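Local structure of acetyltransferase, GNAT family (Bacillus anthracis str. Sterne, 3FBU) at residues Y84-V89 against H118-T123; I138-E143 against Y162-E167. The protein binds coenzyme A and, as a member of the GNAT family, probably transfers the acetyl group of acetyl-CoA to an acceptor not identified here. All blocks are in the same frame, centred on the assembly; numbering follows the deposited sequence.

Interaction 1 (84-89 with 118-123) closes along the chain before interaction 2 (138-143 with 162-167) opens. Their centres lie about 9 Å apart on the same mixed sheet. Strands 83-90, 119-124, 155-165 and 141-152 follow one another across it. Interaction 1 is the parallel pair 83-90/119-124; interaction 2 is the antiparallel pair that includes the edge strand 141-152 of this chain. Strands 119-124 and 155-165 are neighbours and join the two contacts. There A122 O is 2.8 Å from Y162 N, probably a hydrogen bond, and I120 O packs against M140 CE. R119 of interaction 1 also forms a salt bridge with E143 of interaction 2. Coenzyme A touches interaction 1 directly, whereas interaction 2 builds the C-terminal part of the sheet.

Interaction 1 of 2, residues Y84-V89 against H118-T123; sequences YEIGWV and HRIIAT. With COA (coenzyme A), chain C.
This is the parallel pair of a beta-alpha-beta unit in the GNAT fold, with helix 99-114 as the crossover. Three backbone hydrogen bonds join the strands: Y84 N to R119 O, I121 N to Y84 O (2.9 Å), and I86 N to I121 O. The last runs nearly along the C=O axis. Each of the two inner carbonyls also takes a CA-H contact, Y84 O from I120 and I121 O from E85.

Apolar contacts lie on both faces. I86 CG2 sits between the backbone N and carbonyl carbon and meets I120 CG2 at 3.7 Å and A122 CB at 3.9 Å. L108 and F112 of helix 99-114 pack on I120. On the other face, I121 CG1 takes the crowded position (chi1 71°), and its CD1 reaches E85 CG at 3.7 Å. The extended E85 chain crosses it obliquely.

The short strand axes stand 44° apart, and beyond I86 N no backbone bond joins the segments: the strands splay, as in other GNAT enzymes. One water bridges them, donating to E85 OE2 and I86 O (2.7 Å) and accepting from T123 N. Coenzyme A binds at this open end. Its N4P donates to W88 O at 2.9 Å, and its S1P lies 3.3 Å from T123 O.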
loop_
_atom_site.group_PDB
_atom_site.type_symbol
_atom_site.label_atom_id
_atom_site.label_comp_id
_atom_site.label_asym_id
_atom_site.label_seq_id
_atom_site.Cartn_x
_atom_site.Cartn_y
_atom_site.Cartn_z
ATOM N N TYR A 84 -5.551 -20.027 -19.307
ATOM C CA TYR A 84 -4.989 -20.277 -17.982
ATOM C C TYR A 84 -5.340 -19.113 -17.061
ATOM O O TYR A 84 -5.688 -18.014 -17.516
ATOM C CB TYR A 84 -3.460 -20.379 -18.054
ATOM C CG TYR A 84 -2.952 -21.766 -18.291
ATOM C CD1 TYR A 84 -1.916 -22.296 -17.500
ATOM C CD2 TYR A 84 -3.508 -22.556 -19.285
ATOM C CE1 TYR A 84 -1.470 -23.583 -17.701
ATOM C CE2 TYR A 84 -3.042 -23.848 -19.498
ATOM C CZ TYR A 84 -2.028 -24.340 -18.703
ATOM O OH TYR A 84 -1.561 -25.637 -18.912
ATOM N N GLU A 85 -5.213 -19.373 -15.765
ATOM C CA GLU A 85 -5.344 -18.372 -14.732
ATOM C C GLU A 85 -3.988 -18.204 -14.030
ATOM O O GLU A 85 -3.243 -19.202 -13.798
ATOM C CB GLU A 85 -6.412 -18.793 -13.724
ATOM C CG GLU A 85 -6.504 -17.894 -12.510
ATOM C CD GLU A 85 -7.611 -18.254 -11.529
ATOM O OE1 GLU A 85 -8.250 -19.341 -11.660
ATOM O OE2 GLU A 85 -7.828 -17.422 -10.617
ATOM N N ILE A 86 -3.660 -16.956 -13.715
ATOM C CA ILE A 86 -2.397 -16.581 -13.052
ATOM C C ILE A 86 -2.716 -15.830 -11.750
ATOM O O ILE A 86 -3.726 -15.128 -11.641
ATOM C CB ILE A 86 -1.477 -15.730 -14.005
ATOM C CG1 ILE A 86 -0.015 -15.582 -13.480
ATOM C CG2 ILE A 86 -2.118 -14.353 -14.289
ATOM C CD1 ILE A 86 0.975 -15.014 -14.552
ATOM N N GLY A 87 -1.792 -15.961 -10.796
ATOM C CA GLY A 87 -1.847 -15.314 -9.515
ATOM C C GLY A 87 -0.478 -15.343 -8.879
ATOM O O GLY A 87 0.489 -15.831 -9.484
ATOM N N TRP A 88 -0.407 -14.884 -7.632
ATOM C CA TRP A 88 0.886 -14.615 -7.001
ATOM C C TRP A 88 0.690 -14.441 -5.513
ATOM O O TRP A 88 -0.272 -13.823 -5.104
ATOM C CB TRP A 88 1.488 -13.325 -7.591
ATOM C CG TRP A 88 0.461 -12.334 -8.035
ATOM C CD1 TRP A 88 -0.304 -11.513 -7.257
ATOM C CD2 TRP A 88 0.062 -12.090 -9.378
ATOM N NE1 TRP A 88 -1.156 -10.758 -8.046
ATOM C CE2 TRP A 88 -0.948 -11.091 -9.353
ATOM C CE3 TRP A 88 0.453 -12.621 -10.606
ATOM C CZ2 TRP A 88 -1.573 -10.645 -10.502
ATOM C CZ3 TRP A 88 -0.162 -12.170 -11.737
ATOM C CH2 TRP A 88 -1.149 -11.185 -11.689
ATOM N N VAL A 89 1.619 -14.972 -4.714
ATOM C CA VAL A 89 1.654 -14.756 -3.270
ATOM C C VAL A 89 3.135 -14.626 -2.887
ATOM O O VAL A 89 3.935 -15.522 -3.191
ATOM C CB VAL A 89 1.035 -15.930 -2.478
ATOM C CG1 VAL A 89 1.003 -15.605 -0.963
ATOM C CG2 VAL A 89 -0.407 -16.335 -3.052
ATOM N N HIS A 118 -3.865 -19.231 -25.642
ATOM C CA HIS A 118 -4.644 -18.167 -26.259
ATOM C C HIS A 118 -4.904 -16.973 -25.349
ATOM O O HIS A 118 -4.941 -15.791 -25.797
ATOM C CB HIS A 118 -5.994 -18.714 -26.720
ATOM C CG HIS A 118 -6.946 -17.646 -27.148
ATOM N ND1 HIS A 118 -6.684 -16.800 -28.214
ATOM C CD2 HIS A 118 -8.133 -17.244 -26.628
ATOM C CE1 HIS A 118 -7.686 -15.945 -28.342
ATOM N NE2 HIS A 118 -8.577 -16.191 -27.396
ATOM N N ARG A 119 -5.096 -17.267 -24.074
ATOM C CA ARG A 119 -5.556 -16.245 -23.139
ATOM C C ARG A 119 -5.186 -16.552 -21.693
ATOM O O ARG A 119 -5.156 -17.647 -21.348
ATOM C CB ARG A 119 -7.072 -16.098 -23.251
ATOM C CG ARG A 119 -7.741 -14.942 -22.458
ATOM C CD ARG A 119 -9.203 -14.815 -22.909
ATOM N NE ARG A 119 -10.034 -13.921 -22.133
ATOM C CZ ARG A 119 -10.930 -14.291 -21.233
ATOM N NH1 ARG A 119 -11.580 -13.391 -20.591
ATOM N NH2 ARG A 119 -11.164 -15.546 -20.980
ATOM N N ILE A 120 -4.894 -15.539 -20.889
ATOM C CA ILE A 120 -4.571 -15.732 -19.480
ATOM C C ILE A 120 -5.407 -14.709 -18.681
ATOM O O ILE A 120 -5.520 -13.534 -19.072
ATOM C CB ILE A 120 -3.063 -15.615 -19.182
ATOM C CG1 ILE A 120 -2.259 -16.705 -19.939
ATOM C CG2 ILE A 120 -2.796 -15.705 -17.680
ATOM C CD1 ILE A 120 -0.712 -16.439 -19.968
ATOM N N ILE A 121 -6.021 -15.179 -17.597
ATOM C CA ILE A 121 -6.897 -14.349 -16.793
ATOM C C ILE A 121 -6.396 -14.333 -15.358
ATOM O O ILE A 121 -5.614 -15.205 -14.936
ATOM C CB ILE A 121 -8.382 -14.856 -16.856
ATOM C CG1 ILE A 121 -8.588 -16.193 -16.105
ATOM C CG2 ILE A 121 -8.864 -14.936 -18.349
ATOM C CD1 ILE A 121 -8.967 -16.030 -14.592
ATOM N N ALA A 122 -6.892 -13.362 -14.613
ATOM C CA ALA A 122 -6.618 -13.226 -13.188
ATOM C C ALA A 122 -7.805 -12.512 -12.528
ATOM O O ALA A 122 -8.536 -11.735 -13.174
ATOM C CB ALA A 122 -5.303 -12.475 -12.911
ATOM N N THR A 123 -7.993 -12.772 -11.238
ATOM C CA THR A 123 -9.046 -12.114 -10.490
ATOM C C THR A 123 -8.503 -11.595 -9.173
ATOM O O THR A 123 -7.480 -12.103 -8.662
ATOM C CB THR A 123 -10.226 -13.054 -10.150
ATOM O OG1 THR A 123 -9.769 -14.131 -9.342
ATOM C CG2 THR A 123 -10.845 -13.604 -11.412
HETATM N N1A COA C . -1.769 1.129 -2.623
HETATM C C2A COA C . -1.528 1.417 -3.941
HETATM N N3A COA C . -0.522 0.777 -4.615
HETATM C C4A COA C . 0.223 -0.152 -3.958
HETATM C C5A COA C . -0.006 -0.461 -2.628
HETATM C C6A COA C . -1.038 0.182 -1.949
HETATM N N6A COA C . -1.313 -0.106 -0.675
HETATM N N7A COA C . 0.879 -1.399 -2.266
HETATM C C8A COA C . 1.672 -1.689 -3.318
HETATM N N9A COA C . 1.275 -0.912 -4.376
HETATM C C1B COA C . 1.723 -0.960 -5.774
HETATM C C2B COA C . 3.229 -0.740 -5.935
HETATM O O2B COA C . 3.573 0.640 -5.935
HETATM C C3B COA C . 3.441 -1.420 -7.270
HETATM O O3B COA C . 3.093 -0.550 -8.335
HETATM P P3B COA C . 4.151 0.419 -9.086
HETATM O O7A COA C . 3.566 0.953 -10.354
HETATM O O8A COA C . 4.511 1.520 -8.123
HETATM O O9A COA C . 5.359 -0.436 -9.401
HETATM C C4B COA C . 2.460 -2.602 -7.234
HETATM O O4B COA C . 1.449 -2.238 -6.334
HETATM C C5B COA C . 3.102 -3.896 -6.749
HETATM O O5B COA C . 3.995 -4.325 -7.758
HETATM P P1A COA C . 5.173 -5.354 -7.424
HETATM O O1A COA C . 6.274 -4.623 -6.675
HETATM O O2A COA C . 5.634 -5.995 -8.673
HETATM O O3A COA C . 4.408 -6.431 -6.509
HETATM P P2A COA C . 4.988 -7.154 -5.188
HETATM O O4A COA C . 6.300 -7.818 -5.527
HETATM O O5A COA C . 5.029 -6.134 -4.045
HETATM O O6A COA C . 3.821 -8.242 -4.922
HETATM C CBP COA C . 1.627 -9.018 -4.390
HETATM C CCP COA C . 2.446 -7.950 -5.116
HETATM C CDP COA C . 2.144 -10.367 -4.923
HETATM C CEP COA C . 0.179 -8.716 -4.780
HETATM C CAP COA C . 1.837 -8.895 -2.858
HETATM O OAP COA C . 1.297 -7.683 -2.356
HETATM C C9P COA C . 1.178 -9.997 -2.085
HETATM O O9P COA C . 1.772 -11.234 -2.012
HETATM N N8P COA C . -0.030 -9.805 -1.546
HETATM C C7P COA C . -0.624 -10.790 -0.643
HETATM C C6P COA C . -1.167 -12.012 -1.362
HETATM C C5P COA C . -2.275 -11.641 -2.347
HETATM O O5P COA C . -3.270 -10.957 -2.018
HETATM N N4P COA C . -2.126 -12.130 -3.561
HETATM C C3P COA C . -3.033 -11.759 -4.655
HETATM C C2P COA C . -4.333 -12.531 -4.679
HETATM S S1P COA C . -5.286 -12.138 -6.178
HETATM O O HOH W 1 -6.132 -15.051 -10.314
#

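Interaction 2 of 2, residues I138-E143 against Y162-E167; sequences IGMRRE and YAILEE
R142 CG stands anti to its backbone N (chi1 -179°), and the chain bends at chi3. This lays R142 beside the side chain of Y162, pointing the same way. Its CB sits over the ring face in a CH-pi contact, 3.8 Å from the Y162 centroid. At the ring's far end, R142 NE and NH2 both donate to Y162 OH, each at 3.0 Å. The hydroxyl lies near the guanidinium plane, which stands 81° from the ring. E136 OE2 is a further partner of Y162 OH, so three hydrogen bonds from two side chains hold the phenol end.

R141 bends at chi3 too. A163 O lies over one face of its guanidinium, and NH2 nears L165 CD1 at 3.7 Å. R141 NH1 forms a salt bridge with E143 OE2 (2.9 Å), which uses its anti lone pair. E143 OE1 pairs with R119, and R141 NE with E168.

R141 and A163 are a hydrogen-bonded pair. R141 N to A163 O is short (2.8 Å) and almost straight (177°), though the donor stands above the carbonyl plane. A163 N donates back to R141 O, in the carbonyl plane. M140 CB packs on Y162 CB, and the M140 and I164 side chains cross at about a right angle, CG against CG2. G139 ends helix 129-137 in a Schellman motif, and its O touches I164 CD1. The chain then enters the antiparallel hairpin of strands 141-152 and 155-165, the C-terminal element of the GNAT fold.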
loop_
_atom_site.group_PDB
_atom_site.type_symbol
_atom_site.label_atom_id
_atom_site.label_comp_id
_atom_site.label_asym_id
_atom_site.label_seq_id
_atom_site.Cartn_x
_atom_site.Cartn_y
_atom_site.Cartn_z
ATOM N N ILE A 138 1.627 -5.701 -16.041
ATOM C CA ILE A 138 2.045 -6.735 -16.961
ATOM C C ILE A 138 1.198 -6.780 -18.245
ATOM O O ILE A 138 1.410 -7.636 -19.101
ATOM C CB ILE A 138 2.111 -8.148 -16.247
ATOM C CG1 ILE A 138 0.719 -8.652 -15.853
ATOM C CG2 ILE A 138 3.097 -8.104 -15.066
ATOM C CD1 ILE A 138 0.736 -9.940 -15.057
ATOM N N GLY A 139 0.256 -5.852 -18.392
ATOM C CA GLY A 139 -0.441 -5.673 -19.664
ATOM C C GLY A 139 -1.865 -6.216 -19.713
ATOM O O GLY A 139 -2.489 -6.207 -20.759
ATOM N N MET A 140 -2.381 -6.659 -18.571
ATOM C CA MET A 140 -3.738 -7.195 -18.515
ATOM C C MET A 140 -4.775 -6.065 -18.511
ATOM O O MET A 140 -4.522 -4.940 -18.038
ATOM C CB MET A 140 -3.917 -8.161 -17.321
ATOM C CG MET A 140 -2.852 -9.280 -17.185
ATOM S SD MET A 140 -3.163 -10.452 -15.757
ATOM C CE MET A 140 -4.351 -11.533 -16.603
ATOM N N ARG A 141 -5.942 -6.373 -19.068
ATOM C CA ARG A 141 -7.038 -5.442 -19.168
ATOM C C ARG A 141 -8.137 -5.847 -18.192
ATOM O O ARG A 141 -8.483 -7.022 -18.132
ATOM C CB ARG A 141 -7.643 -5.516 -20.544
ATOM C CG ARG A 141 -6.844 -4.897 -21.654
ATOM C CD ARG A 141 -7.396 -5.238 -23.027
ATOM N NE ARG A 141 -7.194 -6.650 -23.350
ATOM C CZ ARG A 141 -8.152 -7.576 -23.264
ATOM N NH1 ARG A 141 -9.395 -7.254 -22.889
ATOM N NH2 ARG A 141 -7.867 -8.827 -23.542
ATOM N N ARG A 142 -8.711 -4.880 -17.488
ATOM C CA ARG A 142 -9.886 -5.146 -16.648
ATOM C C ARG A 142 -11.117 -5.374 -17.559
ATOM O O ARG A 142 -11.573 -4.454 -18.273
ATOM C CB ARG A 142 -10.143 -4.030 -15.625
ATOM C CG ARG A 142 -11.325 -4.320 -14.755
ATOM C CD ARG A 142 -11.652 -3.214 -13.741
ATOM N NE ARG A 142 -10.493 -2.838 -12.929
ATOM C CZ ARG A 142 -10.432 -1.724 -12.176
ATOM N NH1 ARG A 142 -11.453 -0.863 -12.135
ATOM N NH2 ARG A 142 -9.342 -1.465 -11.473
ATOM N N GLU A 143 -11.624 -6.602 -17.558
ATOM C CA GLU A 143 -12.780 -6.985 -18.383
ATOM C C GLU A 143 -14.092 -7.093 -17.588
ATOM O O GLU A 143 -15.201 -7.017 -18.156
ATOM C CB GLU A 143 -12.497 -8.308 -19.039
ATOM C CG GLU A 143 -11.469 -8.218 -20.157
ATOM C CD GLU A 143 -11.440 -9.489 -20.982
ATOM O OE1 GLU A 143 -11.733 -10.562 -20.431
ATOM O OE2 GLU A 143 -11.107 -9.427 -22.191
ATOM N N TYR A 162 -9.454 -9.614 -14.818
ATOM C CA TYR A 162 -8.498 -9.132 -15.809
ATOM C C TYR A 162 -8.135 -10.221 -16.796
ATOM O O TYR A 162 -8.169 -11.417 -16.464
ATOM C CB TYR A 162 -7.220 -8.663 -15.101
ATOM C CG TYR A 162 -7.302 -7.301 -14.485
ATOM C CD1 TYR A 162 -7.997 -7.101 -13.302
ATOM C CD2 TYR A 162 -6.721 -6.183 -15.100
ATOM C CE1 TYR A 162 -8.072 -5.867 -12.738
ATOM C CE2 TYR A 162 -6.804 -4.937 -14.522
ATOM C CZ TYR A 162 -7.489 -4.789 -13.342
ATOM O OH TYR A 162 -7.619 -3.572 -12.709
ATOM N N ALA A 163 -7.753 -9.823 -18.019
ATOM C CA ALA A 163 -7.368 -10.778 -19.035
ATOM C C ALA A 163 -6.316 -10.195 -19.977
ATOM O O ALA A 163 -6.247 -8.971 -20.188
ATOM C CB ALA A 163 -8.581 -11.235 -19.855
ATOM N N ILE A 164 -5.539 -11.101 -20.548
ATOM C CA ILE A 164 -4.620 -10.752 -21.639
ATOM C C ILE A 164 -4.655 -11.826 -22.700
ATOM O O ILE A 164 -4.753 -13.029 -22.403
ATOM C CB ILE A 164 -3.213 -10.468 -21.100
ATOM C CG1 ILE A 164 -2.304 -9.897 -22.199
ATOM C CG2 ILE A 164 -2.569 -11.754 -20.449
ATOM C CD1 ILE A 164 -0.929 -9.364 -21.639
ATOM N N LEU A 165 -4.591 -11.374 -23.952
ATOM C CA LEU A 165 -4.649 -12.242 -25.115
ATOM C C LEU A 165 -3.271 -12.435 -25.770
ATOM O O LEU A 165 -2.388 -11.590 -25.610
ATOM C CB LEU A 165 -5.612 -11.660 -26.123
ATOM C CG LEU A 165 -7.110 -11.753 -25.792
ATOM C CD1 LEU A 165 -7.914 -10.779 -26.628
ATOM C CD2 LEU A 165 -7.603 -13.184 -25.993
ATOM N N GLU A 166 -3.136 -13.558 -26.464
ATOM C CA GLU A 166 -1.926 -13.912 -27.244
ATOM C C GLU A 166 -1.469 -12.790 -28.176
ATOM O O GLU A 166 -0.278 -12.575 -28.330
ATOM C CB GLU A 166 -2.115 -15.216 -28.048
ATOM C CG GLU A 166 -3.356 -15.297 -28.936
ATOM C CD GLU A 166 -3.474 -16.633 -29.680
ATOM O OE1 GLU A 166 -2.460 -17.087 -30.276
ATOM O OE2 GLU A 166 -4.574 -17.230 -29.700
ATOM N N GLU A 167 -2.412 -12.040 -28.733
ATOM C CA GLU A 167 -2.074 -10.980 -29.694
ATOM C C GLU A 167 -1.424 -9.747 -29.033
ATOM O O GLU A 167 -0.756 -8.953 -29.696
ATOM C CB GLU A 167 -3.338 -10.551 -30.453
ATOM C CG GLU A 167 -3.953 -11.630 -31.412
ATOM C CD GLU A 167 -5.264 -11.162 -32.089
ATOM O OE1 GLU A 167 -5.794 -10.096 -31.677
ATOM O OE2 GLU A 167 -5.752 -11.863 -33.028
#